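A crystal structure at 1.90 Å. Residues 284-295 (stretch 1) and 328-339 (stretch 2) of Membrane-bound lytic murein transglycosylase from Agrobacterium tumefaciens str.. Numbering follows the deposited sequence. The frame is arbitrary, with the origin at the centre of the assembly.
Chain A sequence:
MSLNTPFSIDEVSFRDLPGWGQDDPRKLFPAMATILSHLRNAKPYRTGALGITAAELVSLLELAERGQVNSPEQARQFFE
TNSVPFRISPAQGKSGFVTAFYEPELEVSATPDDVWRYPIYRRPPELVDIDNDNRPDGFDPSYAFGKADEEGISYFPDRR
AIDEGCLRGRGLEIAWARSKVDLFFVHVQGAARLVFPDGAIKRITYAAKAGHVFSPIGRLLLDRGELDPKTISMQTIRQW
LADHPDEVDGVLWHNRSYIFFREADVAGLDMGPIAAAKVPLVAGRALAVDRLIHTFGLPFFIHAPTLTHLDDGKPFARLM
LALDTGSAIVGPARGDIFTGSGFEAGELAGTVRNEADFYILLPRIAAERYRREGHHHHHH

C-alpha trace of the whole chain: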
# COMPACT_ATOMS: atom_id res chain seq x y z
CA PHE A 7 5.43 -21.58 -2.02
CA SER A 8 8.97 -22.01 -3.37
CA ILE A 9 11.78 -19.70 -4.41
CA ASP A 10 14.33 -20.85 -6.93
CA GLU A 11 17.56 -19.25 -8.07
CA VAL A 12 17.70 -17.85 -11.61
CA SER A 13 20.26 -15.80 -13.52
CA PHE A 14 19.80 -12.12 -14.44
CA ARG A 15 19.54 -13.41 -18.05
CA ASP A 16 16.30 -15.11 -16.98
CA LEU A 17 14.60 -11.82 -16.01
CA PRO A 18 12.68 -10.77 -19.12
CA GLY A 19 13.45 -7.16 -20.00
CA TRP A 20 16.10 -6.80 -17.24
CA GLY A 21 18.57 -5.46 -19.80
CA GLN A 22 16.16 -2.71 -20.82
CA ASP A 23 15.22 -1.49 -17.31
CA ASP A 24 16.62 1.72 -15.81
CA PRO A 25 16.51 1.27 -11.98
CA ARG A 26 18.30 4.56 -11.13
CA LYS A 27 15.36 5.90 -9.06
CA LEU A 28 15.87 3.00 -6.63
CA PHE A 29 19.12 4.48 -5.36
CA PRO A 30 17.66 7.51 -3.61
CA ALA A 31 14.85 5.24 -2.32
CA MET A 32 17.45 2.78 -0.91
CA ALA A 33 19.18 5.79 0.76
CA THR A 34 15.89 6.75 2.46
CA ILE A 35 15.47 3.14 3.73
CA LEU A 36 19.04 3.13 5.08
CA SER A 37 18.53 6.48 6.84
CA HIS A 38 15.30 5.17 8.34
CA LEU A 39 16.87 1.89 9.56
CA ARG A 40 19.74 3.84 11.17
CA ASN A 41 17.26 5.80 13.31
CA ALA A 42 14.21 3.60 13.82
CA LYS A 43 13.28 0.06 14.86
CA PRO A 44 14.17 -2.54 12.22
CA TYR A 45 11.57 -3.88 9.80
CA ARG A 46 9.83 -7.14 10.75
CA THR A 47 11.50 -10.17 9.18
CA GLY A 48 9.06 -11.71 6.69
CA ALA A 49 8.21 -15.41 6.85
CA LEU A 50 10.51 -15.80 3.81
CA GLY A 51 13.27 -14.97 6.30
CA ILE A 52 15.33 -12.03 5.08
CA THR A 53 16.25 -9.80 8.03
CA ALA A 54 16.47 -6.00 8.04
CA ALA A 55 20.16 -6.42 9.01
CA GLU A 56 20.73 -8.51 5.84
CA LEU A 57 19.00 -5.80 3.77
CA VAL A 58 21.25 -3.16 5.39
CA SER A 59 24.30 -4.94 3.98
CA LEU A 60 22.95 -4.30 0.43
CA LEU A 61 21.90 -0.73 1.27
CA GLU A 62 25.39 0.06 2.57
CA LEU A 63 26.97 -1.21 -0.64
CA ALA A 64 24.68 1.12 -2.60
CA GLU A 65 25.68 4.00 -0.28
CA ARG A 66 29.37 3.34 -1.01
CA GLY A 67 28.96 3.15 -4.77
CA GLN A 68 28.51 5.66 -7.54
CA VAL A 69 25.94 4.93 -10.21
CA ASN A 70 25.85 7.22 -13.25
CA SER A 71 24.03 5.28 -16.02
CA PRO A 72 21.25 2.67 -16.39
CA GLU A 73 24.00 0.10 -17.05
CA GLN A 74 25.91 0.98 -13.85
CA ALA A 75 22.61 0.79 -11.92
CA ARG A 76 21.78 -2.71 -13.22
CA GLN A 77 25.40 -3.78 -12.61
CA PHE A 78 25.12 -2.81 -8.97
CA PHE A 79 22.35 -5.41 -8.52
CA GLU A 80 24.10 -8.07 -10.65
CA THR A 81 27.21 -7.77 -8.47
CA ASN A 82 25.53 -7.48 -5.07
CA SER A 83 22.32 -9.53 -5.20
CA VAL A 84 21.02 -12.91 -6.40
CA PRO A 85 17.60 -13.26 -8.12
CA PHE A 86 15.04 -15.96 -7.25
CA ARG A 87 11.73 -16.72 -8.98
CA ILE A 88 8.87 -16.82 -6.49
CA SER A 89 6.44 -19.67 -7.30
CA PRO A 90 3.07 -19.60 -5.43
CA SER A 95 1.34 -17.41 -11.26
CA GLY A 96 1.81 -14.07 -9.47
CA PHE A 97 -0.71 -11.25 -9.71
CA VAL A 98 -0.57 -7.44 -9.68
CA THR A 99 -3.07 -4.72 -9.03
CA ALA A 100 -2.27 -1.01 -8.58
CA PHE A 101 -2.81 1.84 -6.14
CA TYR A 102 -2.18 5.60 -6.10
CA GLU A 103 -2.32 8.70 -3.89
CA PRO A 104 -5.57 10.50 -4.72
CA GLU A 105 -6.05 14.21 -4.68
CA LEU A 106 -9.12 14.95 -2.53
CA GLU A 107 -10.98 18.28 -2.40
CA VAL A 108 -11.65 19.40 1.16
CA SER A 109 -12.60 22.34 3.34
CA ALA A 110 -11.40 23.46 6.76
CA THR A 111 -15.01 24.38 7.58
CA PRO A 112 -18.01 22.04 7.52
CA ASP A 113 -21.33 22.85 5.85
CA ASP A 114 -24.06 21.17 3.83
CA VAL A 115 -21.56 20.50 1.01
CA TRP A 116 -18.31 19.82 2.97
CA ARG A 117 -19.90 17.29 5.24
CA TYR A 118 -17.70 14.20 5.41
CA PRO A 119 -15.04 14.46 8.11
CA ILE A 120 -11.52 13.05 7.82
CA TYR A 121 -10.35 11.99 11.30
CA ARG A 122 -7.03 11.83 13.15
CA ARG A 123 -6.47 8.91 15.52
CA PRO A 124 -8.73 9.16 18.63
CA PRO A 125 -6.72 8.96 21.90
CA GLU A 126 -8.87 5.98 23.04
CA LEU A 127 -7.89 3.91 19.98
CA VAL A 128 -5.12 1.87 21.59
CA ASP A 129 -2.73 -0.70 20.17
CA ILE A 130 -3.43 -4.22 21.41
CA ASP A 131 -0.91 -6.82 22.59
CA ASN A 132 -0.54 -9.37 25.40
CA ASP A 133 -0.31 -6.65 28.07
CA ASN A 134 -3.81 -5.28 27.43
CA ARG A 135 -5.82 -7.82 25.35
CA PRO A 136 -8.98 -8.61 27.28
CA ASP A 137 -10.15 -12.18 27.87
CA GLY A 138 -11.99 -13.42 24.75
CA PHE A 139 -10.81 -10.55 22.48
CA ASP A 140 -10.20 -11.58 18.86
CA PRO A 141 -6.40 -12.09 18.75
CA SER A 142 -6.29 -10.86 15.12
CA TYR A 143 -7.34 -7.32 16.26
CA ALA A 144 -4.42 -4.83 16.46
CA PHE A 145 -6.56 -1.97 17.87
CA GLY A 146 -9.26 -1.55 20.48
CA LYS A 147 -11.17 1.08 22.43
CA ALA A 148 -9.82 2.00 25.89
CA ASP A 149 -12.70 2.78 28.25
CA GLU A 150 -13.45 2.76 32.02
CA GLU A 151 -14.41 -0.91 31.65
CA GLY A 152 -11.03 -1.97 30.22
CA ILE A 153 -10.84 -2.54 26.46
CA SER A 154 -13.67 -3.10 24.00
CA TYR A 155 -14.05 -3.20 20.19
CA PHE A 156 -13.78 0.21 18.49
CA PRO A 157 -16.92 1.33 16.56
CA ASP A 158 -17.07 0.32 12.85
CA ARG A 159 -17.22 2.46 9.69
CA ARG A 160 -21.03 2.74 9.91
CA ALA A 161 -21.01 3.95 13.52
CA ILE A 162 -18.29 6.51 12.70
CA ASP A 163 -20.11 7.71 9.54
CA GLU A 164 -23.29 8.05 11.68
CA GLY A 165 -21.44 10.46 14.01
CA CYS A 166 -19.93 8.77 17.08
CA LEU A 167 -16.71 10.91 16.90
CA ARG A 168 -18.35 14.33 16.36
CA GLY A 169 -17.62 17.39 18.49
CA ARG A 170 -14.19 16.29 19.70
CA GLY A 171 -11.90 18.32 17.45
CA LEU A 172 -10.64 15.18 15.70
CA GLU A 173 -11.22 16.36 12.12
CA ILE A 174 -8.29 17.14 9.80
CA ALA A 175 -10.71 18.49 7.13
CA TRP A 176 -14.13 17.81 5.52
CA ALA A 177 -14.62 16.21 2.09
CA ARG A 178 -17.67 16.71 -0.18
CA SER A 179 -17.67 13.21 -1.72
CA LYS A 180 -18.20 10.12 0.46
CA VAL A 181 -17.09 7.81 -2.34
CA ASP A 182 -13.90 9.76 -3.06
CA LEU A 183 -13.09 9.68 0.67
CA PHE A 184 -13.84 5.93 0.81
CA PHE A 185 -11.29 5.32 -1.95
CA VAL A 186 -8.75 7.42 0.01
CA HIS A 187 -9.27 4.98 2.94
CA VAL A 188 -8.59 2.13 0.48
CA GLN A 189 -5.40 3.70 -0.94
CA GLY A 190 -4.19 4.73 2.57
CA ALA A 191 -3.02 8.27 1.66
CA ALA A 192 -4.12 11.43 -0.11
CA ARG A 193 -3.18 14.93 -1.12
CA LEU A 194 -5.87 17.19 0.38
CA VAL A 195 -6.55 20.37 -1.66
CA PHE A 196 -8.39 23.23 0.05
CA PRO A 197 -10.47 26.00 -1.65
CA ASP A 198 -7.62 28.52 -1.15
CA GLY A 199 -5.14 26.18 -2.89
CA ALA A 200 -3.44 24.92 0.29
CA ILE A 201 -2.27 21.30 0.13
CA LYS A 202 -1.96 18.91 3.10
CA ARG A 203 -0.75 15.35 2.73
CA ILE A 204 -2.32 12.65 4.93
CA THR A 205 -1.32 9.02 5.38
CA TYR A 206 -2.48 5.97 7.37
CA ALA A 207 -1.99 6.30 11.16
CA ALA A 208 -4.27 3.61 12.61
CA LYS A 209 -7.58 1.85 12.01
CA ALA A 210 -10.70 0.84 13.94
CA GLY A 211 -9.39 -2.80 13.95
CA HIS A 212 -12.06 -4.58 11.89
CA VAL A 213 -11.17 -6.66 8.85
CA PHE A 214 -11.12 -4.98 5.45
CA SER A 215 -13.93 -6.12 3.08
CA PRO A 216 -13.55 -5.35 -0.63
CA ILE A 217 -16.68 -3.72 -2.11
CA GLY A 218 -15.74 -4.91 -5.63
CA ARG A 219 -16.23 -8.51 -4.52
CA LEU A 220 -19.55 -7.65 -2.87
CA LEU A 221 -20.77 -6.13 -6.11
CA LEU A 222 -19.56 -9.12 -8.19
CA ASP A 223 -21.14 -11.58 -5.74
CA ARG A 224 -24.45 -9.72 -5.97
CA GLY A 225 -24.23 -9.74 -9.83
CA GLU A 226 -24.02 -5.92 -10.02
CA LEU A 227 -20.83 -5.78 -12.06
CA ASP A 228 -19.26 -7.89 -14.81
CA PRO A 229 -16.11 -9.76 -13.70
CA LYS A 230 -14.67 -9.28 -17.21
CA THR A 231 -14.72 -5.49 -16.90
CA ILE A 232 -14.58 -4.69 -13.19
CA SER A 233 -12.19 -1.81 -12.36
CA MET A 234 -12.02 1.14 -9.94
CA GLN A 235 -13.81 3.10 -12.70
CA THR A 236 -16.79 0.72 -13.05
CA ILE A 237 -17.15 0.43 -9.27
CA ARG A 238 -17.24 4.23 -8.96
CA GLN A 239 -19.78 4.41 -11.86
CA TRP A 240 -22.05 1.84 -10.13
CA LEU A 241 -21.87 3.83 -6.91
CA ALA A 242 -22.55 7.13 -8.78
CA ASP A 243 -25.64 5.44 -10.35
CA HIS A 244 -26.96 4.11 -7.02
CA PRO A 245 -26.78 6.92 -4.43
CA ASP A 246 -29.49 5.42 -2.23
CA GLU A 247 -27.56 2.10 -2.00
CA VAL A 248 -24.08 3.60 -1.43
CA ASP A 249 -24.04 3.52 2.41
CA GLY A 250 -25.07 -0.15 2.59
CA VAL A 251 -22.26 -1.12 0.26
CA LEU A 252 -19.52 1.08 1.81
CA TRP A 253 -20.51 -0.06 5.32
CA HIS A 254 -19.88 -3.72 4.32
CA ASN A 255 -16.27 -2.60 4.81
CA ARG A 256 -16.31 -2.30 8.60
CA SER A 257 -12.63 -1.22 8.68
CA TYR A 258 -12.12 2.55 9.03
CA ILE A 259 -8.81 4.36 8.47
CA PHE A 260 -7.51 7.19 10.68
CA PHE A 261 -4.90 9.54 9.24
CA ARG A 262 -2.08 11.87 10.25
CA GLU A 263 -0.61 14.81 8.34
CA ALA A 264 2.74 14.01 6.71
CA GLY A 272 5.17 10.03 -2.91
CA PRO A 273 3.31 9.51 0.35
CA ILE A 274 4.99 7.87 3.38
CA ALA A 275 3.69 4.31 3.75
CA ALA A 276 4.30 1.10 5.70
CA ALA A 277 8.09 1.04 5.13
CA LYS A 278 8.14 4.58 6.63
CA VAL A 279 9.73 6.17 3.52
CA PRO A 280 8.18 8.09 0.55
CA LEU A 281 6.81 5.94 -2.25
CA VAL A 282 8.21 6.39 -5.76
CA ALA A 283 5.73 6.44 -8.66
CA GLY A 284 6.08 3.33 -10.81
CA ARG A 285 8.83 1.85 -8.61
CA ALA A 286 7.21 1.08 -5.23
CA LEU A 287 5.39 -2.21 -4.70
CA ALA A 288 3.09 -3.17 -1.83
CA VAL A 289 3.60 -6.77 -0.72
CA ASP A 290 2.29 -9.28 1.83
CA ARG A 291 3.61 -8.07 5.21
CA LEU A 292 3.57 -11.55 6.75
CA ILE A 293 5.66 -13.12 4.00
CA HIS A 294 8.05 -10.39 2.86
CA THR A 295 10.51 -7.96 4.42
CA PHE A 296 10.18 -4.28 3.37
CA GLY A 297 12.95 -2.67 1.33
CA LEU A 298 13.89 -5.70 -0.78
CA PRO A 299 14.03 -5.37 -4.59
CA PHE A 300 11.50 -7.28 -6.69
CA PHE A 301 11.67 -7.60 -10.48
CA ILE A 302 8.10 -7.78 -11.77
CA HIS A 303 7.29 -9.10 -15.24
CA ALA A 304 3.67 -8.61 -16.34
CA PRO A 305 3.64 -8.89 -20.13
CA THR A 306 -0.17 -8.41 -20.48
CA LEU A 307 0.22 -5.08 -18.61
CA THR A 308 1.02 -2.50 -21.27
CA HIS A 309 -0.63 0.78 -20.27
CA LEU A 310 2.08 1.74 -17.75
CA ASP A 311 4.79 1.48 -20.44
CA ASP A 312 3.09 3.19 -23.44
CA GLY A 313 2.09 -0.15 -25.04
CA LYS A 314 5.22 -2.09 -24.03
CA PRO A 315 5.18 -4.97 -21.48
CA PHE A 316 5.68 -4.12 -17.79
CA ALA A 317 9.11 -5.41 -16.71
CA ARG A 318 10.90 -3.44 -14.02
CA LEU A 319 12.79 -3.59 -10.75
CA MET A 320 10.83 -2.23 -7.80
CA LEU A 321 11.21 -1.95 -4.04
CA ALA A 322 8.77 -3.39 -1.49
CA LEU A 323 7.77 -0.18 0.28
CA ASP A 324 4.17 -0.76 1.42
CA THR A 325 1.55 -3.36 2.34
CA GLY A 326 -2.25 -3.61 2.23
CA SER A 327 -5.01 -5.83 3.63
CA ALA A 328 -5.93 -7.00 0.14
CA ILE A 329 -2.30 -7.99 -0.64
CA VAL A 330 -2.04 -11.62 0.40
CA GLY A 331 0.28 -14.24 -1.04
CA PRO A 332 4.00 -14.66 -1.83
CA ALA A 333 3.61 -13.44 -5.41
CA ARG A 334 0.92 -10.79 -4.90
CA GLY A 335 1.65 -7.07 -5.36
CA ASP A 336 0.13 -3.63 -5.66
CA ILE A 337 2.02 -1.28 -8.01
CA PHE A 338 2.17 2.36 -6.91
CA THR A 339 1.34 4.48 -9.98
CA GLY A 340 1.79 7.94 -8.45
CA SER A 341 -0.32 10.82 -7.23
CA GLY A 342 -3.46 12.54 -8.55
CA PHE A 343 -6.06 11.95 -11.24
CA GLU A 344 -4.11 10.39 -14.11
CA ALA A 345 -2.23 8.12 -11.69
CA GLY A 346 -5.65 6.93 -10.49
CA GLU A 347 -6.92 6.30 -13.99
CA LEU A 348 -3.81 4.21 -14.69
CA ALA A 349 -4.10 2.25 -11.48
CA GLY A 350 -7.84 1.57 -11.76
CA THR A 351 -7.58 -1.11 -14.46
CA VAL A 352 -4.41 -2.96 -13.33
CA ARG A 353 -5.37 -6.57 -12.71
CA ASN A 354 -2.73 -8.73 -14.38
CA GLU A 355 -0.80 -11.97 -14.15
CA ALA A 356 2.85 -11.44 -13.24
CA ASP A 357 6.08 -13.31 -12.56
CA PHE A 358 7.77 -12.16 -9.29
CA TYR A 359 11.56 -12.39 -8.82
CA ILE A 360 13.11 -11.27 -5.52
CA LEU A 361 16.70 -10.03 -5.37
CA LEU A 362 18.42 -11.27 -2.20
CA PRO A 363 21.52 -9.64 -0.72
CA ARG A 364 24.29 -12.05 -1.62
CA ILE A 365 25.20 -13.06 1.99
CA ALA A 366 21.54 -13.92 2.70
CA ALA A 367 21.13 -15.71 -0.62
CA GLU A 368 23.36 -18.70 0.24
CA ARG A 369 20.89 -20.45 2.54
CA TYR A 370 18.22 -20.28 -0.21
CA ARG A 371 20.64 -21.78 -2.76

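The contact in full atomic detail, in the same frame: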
# COMPACT_ATOMS: atom_id res chain seq x y z
N GLY A 284 5.66 4.34 -9.85
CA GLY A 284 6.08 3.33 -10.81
C GLY A 284 7.18 2.41 -10.30
O GLY A 284 7.53 1.46 -10.98
N ARG A 285 7.70 2.65 -9.10
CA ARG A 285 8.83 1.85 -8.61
C ARG A 285 8.63 1.27 -7.21
O ARG A 285 9.49 0.54 -6.73
CB ARG A 285 10.13 2.67 -8.63
CG ARG A 285 10.62 3.05 -10.05
CD ARG A 285 11.30 1.86 -10.70
NE ARG A 285 11.47 2.10 -12.13
CZ ARG A 285 12.19 1.32 -12.94
NH1 ARG A 285 12.82 0.25 -12.46
NH2 ARG A 285 12.26 1.62 -14.24
N ALA A 286 7.54 1.63 -6.53
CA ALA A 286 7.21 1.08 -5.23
C ALA A 286 6.12 0.03 -5.33
O ALA A 286 5.07 0.25 -5.97
CB ALA A 286 6.77 2.20 -4.28
N LEU A 287 6.34 -1.10 -4.67
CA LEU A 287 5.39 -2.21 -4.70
C LEU A 287 4.92 -2.47 -3.29
O LEU A 287 5.73 -2.46 -2.36
CB LEU A 287 6.11 -3.45 -5.21
CG LEU A 287 5.32 -4.75 -5.44
CD1 LEU A 287 4.41 -4.63 -6.67
CD2 LEU A 287 6.30 -5.90 -5.62
N ALA A 288 3.62 -2.74 -3.12
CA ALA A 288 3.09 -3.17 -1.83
C ALA A 288 3.06 -4.69 -1.88
O ALA A 288 2.77 -5.27 -2.94
CB ALA A 288 1.70 -2.61 -1.57
N VAL A 289 3.43 -5.31 -0.77
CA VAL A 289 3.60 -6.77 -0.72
C VAL A 289 2.92 -7.30 0.53
O VAL A 289 2.48 -6.53 1.39
CB VAL A 289 5.11 -7.15 -0.69
CG1 VAL A 289 5.81 -6.64 -1.95
CG2 VAL A 289 5.78 -6.57 0.60
N ASP A 290 2.85 -8.63 0.65
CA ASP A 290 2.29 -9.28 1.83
C ASP A 290 3.23 -9.09 3.01
O ASP A 290 4.36 -9.57 2.99
CB ASP A 290 2.11 -10.79 1.53
CG ASP A 290 1.37 -11.53 2.64
OD1 ASP A 290 1.57 -11.21 3.82
OD2 ASP A 290 0.59 -12.47 2.31
N ARG A 291 2.75 -8.41 4.05
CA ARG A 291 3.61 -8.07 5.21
C ARG A 291 3.98 -9.27 6.06
O ARG A 291 4.96 -9.23 6.79
CB ARG A 291 2.96 -6.99 6.09
CG ARG A 291 1.64 -7.39 6.71
CD ARG A 291 1.16 -6.32 7.71
NE ARG A 291 1.89 -6.44 8.98
CZ ARG A 291 1.53 -7.22 9.99
NH1 ARG A 291 0.44 -7.97 9.92
NH2 ARG A 291 2.27 -7.25 11.10
N LEU A 292 3.21 -10.36 5.98
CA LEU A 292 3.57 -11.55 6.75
C LEU A 292 4.71 -12.31 6.09
O LEU A 292 5.56 -12.87 6.76
CB LEU A 292 2.35 -12.48 6.95
CG LEU A 292 1.18 -11.92 7.78
CD1 LEU A 292 0.06 -12.97 7.85
CD2 LEU A 292 1.62 -11.56 9.18
N ILE A 293 4.74 -12.30 4.76
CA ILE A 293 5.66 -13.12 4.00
C ILE A 293 6.97 -12.39 3.70
O ILE A 293 8.05 -12.98 3.77
CB ILE A 293 5.00 -13.58 2.69
CG1 ILE A 293 3.85 -14.54 2.98
CG2 ILE A 293 6.02 -14.30 1.76
CD1 ILE A 293 3.03 -14.86 1.80
N HIS A 294 6.87 -11.11 3.34
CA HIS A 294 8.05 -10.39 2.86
C HIS A 294 8.60 -9.35 3.81
O HIS A 294 7.87 -8.83 4.67
CB HIS A 294 7.74 -9.77 1.49
CG HIS A 294 7.59 -10.79 0.41
ND1 HIS A 294 8.60 -11.67 0.10
CD2 HIS A 294 6.56 -11.08 -0.41
CE1 HIS A 294 8.20 -12.46 -0.89
NE2 HIS A 294 6.96 -12.12 -1.21
N THR A 295 9.89 -9.03 3.66
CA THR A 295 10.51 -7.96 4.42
C THR A 295 10.54 -6.71 3.55
O THR A 295 10.92 -6.79 2.38
CB THR A 295 11.97 -8.36 4.80
OG1 THR A 295 11.96 -9.61 5.50
CG2 THR A 295 12.62 -7.27 5.67
N ALA A 328 -5.54 -6.19 1.28
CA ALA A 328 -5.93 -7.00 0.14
C ALA A 328 -4.74 -7.74 -0.49
O ALA A 328 -4.93 -8.59 -1.37
CB ALA A 328 -6.63 -6.13 -0.91
N ILE A 329 -3.52 -7.44 -0.02
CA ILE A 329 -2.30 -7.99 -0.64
C ILE A 329 -1.81 -9.21 0.12
O ILE A 329 -1.05 -9.11 1.10
CB ILE A 329 -1.16 -6.93 -0.75
CG1 ILE A 329 -1.71 -5.57 -1.24
CG2 ILE A 329 -0.03 -7.44 -1.64
CD1 ILE A 329 -2.47 -5.62 -2.58
N VAL A 330 -2.27 -10.38 -0.33
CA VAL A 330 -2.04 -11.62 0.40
C VAL A 330 -1.48 -12.64 -0.57
O VAL A 330 -2.05 -12.86 -1.64
CB VAL A 330 -3.37 -12.15 1.05
CG1 VAL A 330 -3.14 -13.46 1.79
CG2 VAL A 330 -3.93 -11.10 2.03
N GLY A 331 -0.39 -13.28 -0.18
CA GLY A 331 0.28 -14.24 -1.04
C GLY A 331 1.72 -13.87 -1.35
O GLY A 331 2.06 -12.67 -1.37
N PRO A 332 2.57 -14.89 -1.59
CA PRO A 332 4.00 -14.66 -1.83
C PRO A 332 4.29 -13.94 -3.13
O PRO A 332 5.29 -13.27 -3.23
CB PRO A 332 4.59 -16.09 -1.87
CG PRO A 332 3.40 -16.96 -2.30
CD PRO A 332 2.24 -16.33 -1.57
N ALA A 333 3.43 -14.11 -4.14
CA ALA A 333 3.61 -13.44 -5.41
C ALA A 333 2.43 -12.54 -5.76
O ALA A 333 1.96 -12.52 -6.90
CB ALA A 333 3.92 -14.43 -6.53
N ARG A 334 1.98 -11.78 -4.76
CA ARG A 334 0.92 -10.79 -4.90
C ARG A 334 1.49 -9.39 -4.66
O ARG A 334 2.23 -9.18 -3.69
CB ARG A 334 -0.19 -11.09 -3.89
CG ARG A 334 -1.39 -10.17 -3.96
CD ARG A 334 -2.28 -10.41 -5.17
NE ARG A 334 -3.51 -9.61 -5.03
CZ ARG A 334 -3.66 -8.36 -5.46
NH1 ARG A 334 -2.68 -7.73 -6.10
NH2 ARG A 334 -4.81 -7.73 -5.26
N GLY A 335 1.14 -8.44 -5.52
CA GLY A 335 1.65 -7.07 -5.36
C GLY A 335 0.70 -5.98 -5.81
O GLY A 335 -0.20 -6.20 -6.63
N ASP A 336 0.91 -4.78 -5.26
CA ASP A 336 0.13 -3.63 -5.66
C ASP A 336 1.15 -2.59 -6.12
O ASP A 336 1.98 -2.13 -5.32
CB ASP A 336 -0.61 -3.09 -4.45
CG ASP A 336 -2.05 -2.69 -4.75
OD1 ASP A 336 -2.51 -2.82 -5.89
OD2 ASP A 336 -2.73 -2.25 -3.81
N ILE A 337 1.08 -2.23 -7.39
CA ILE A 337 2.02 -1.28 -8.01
C ILE A 337 1.57 0.15 -7.74
O ILE A 337 0.43 0.52 -8.04
CB ILE A 337 2.08 -1.48 -9.56
CG1 ILE A 337 2.63 -2.87 -9.92
CG2 ILE A 337 2.86 -0.35 -10.25
CD1 ILE A 337 2.22 -3.33 -11.33
N PHE A 338 2.46 0.95 -7.15
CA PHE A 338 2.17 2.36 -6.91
C PHE A 338 2.34 3.17 -8.20
O PHE A 338 3.44 3.27 -8.72
CB PHE A 338 3.10 2.95 -5.82
CG PHE A 338 2.81 4.41 -5.52
CD1 PHE A 338 1.58 4.78 -4.95
CD2 PHE A 338 3.76 5.40 -5.77
CE1 PHE A 338 1.29 6.14 -4.65
CE2 PHE A 338 3.50 6.77 -5.49
CZ PHE A 338 2.24 7.14 -4.93
N THR A 339 1.26 3.77 -8.70
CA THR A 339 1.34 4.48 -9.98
C THR A 339 1.65 5.96 -9.85
O THR A 339 1.98 6.62 -10.86
CB THR A 339 0.07 4.33 -10.85
OG1 THR A 339 -1.03 4.87 -10.14
CG2 THR A 339 -0.21 2.88 -11.20
O HOH W 1 3.49 -10.29 -1.56
O HOH W 2 -0.58 -7.99 3.59

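Asp290 (61 Å²) and Phe338 (58 Å²) cover the most surface in this contact, followed by Ala288 and Pro332 at 54 Å² each. Asp290 and Phe338, with Pro332 and Ala288 as their respective neighbours, mark out its two parts, a loop-to-turn junction and an antiparallel strand pairing.

The pairing is defined by backbone hydrogen bonds. Ala288 forms a reciprocal pair with Asp336: Ala288 N donates to Asp336 O at 2.8 Å with an N-H...O angle of 169°, and Asp336 N donates back to Ala288 O at 3.0 Å and 155°. Such a two-way exchange between the same two residues identifies an antiparallel hydrogen-bonded pair, and their side chains lie on the same face of the sheet, CB to CB 3.7 Å apart. Leu287 and Ile337 form the adjacent non-hydrogen-bonded pair and occupy the other face, where Leu287 CD1 comes within 4.1 Å of Ile337 CG1. The strand axes run at 142°, well short of the ideal 180°.

Past these two bridges the exchange is no longer reciprocal: Phe338 N donates to Ala286 O (2.9 Å, 164°), but Phe338 O accepts from Gly284 N (2.7 Å, 155°), not from Ala286 N. The CB atoms of Ala286 and Phe338 lie 4.1 Å apart, but the end of the phenylalanine side chain leads away, so the ring itself is not the source of the close contact. Gly335 illustrates how tightly the strands fit: Gly335 CA lies 3.2 Å from Ala288 O in a CA-H...O contact, and a CB modelled on Gly335 would fall 2.8 Å from Leu287 CD1, a clash.

Beyond the strands, Asp290 organises the junction. Its carboxylate divides its bonds between the two stretches: Asp290 OD2 accepts from Gly331 N at 2.8 Å and 170°, whereas Asp290 OD1 accepts from Leu292 N at 2.8 Å and, weakly, from Ile293 N at 3.5 Å. One side chain thus ties its own loop to the start of the type I turn from Gly331 to Arg334. A water reinforces this link, accepting from Asp290 N at 2.8 Å and donating to Gly331 O at 2.8 Å and Arg334 O at 2.7 Å.

Pro332, within that turn, is held in two ways. His294 NE2 donates to Pro332 O at 2.9 Å with a nearly linear angle of 176°; the oxygen lies at the imidazole edge, near the ring plane, as an in-plane donor requires. Ile293 supplies the apolar component, with Ile293 CD1 3.8 Å from Pro332 CD.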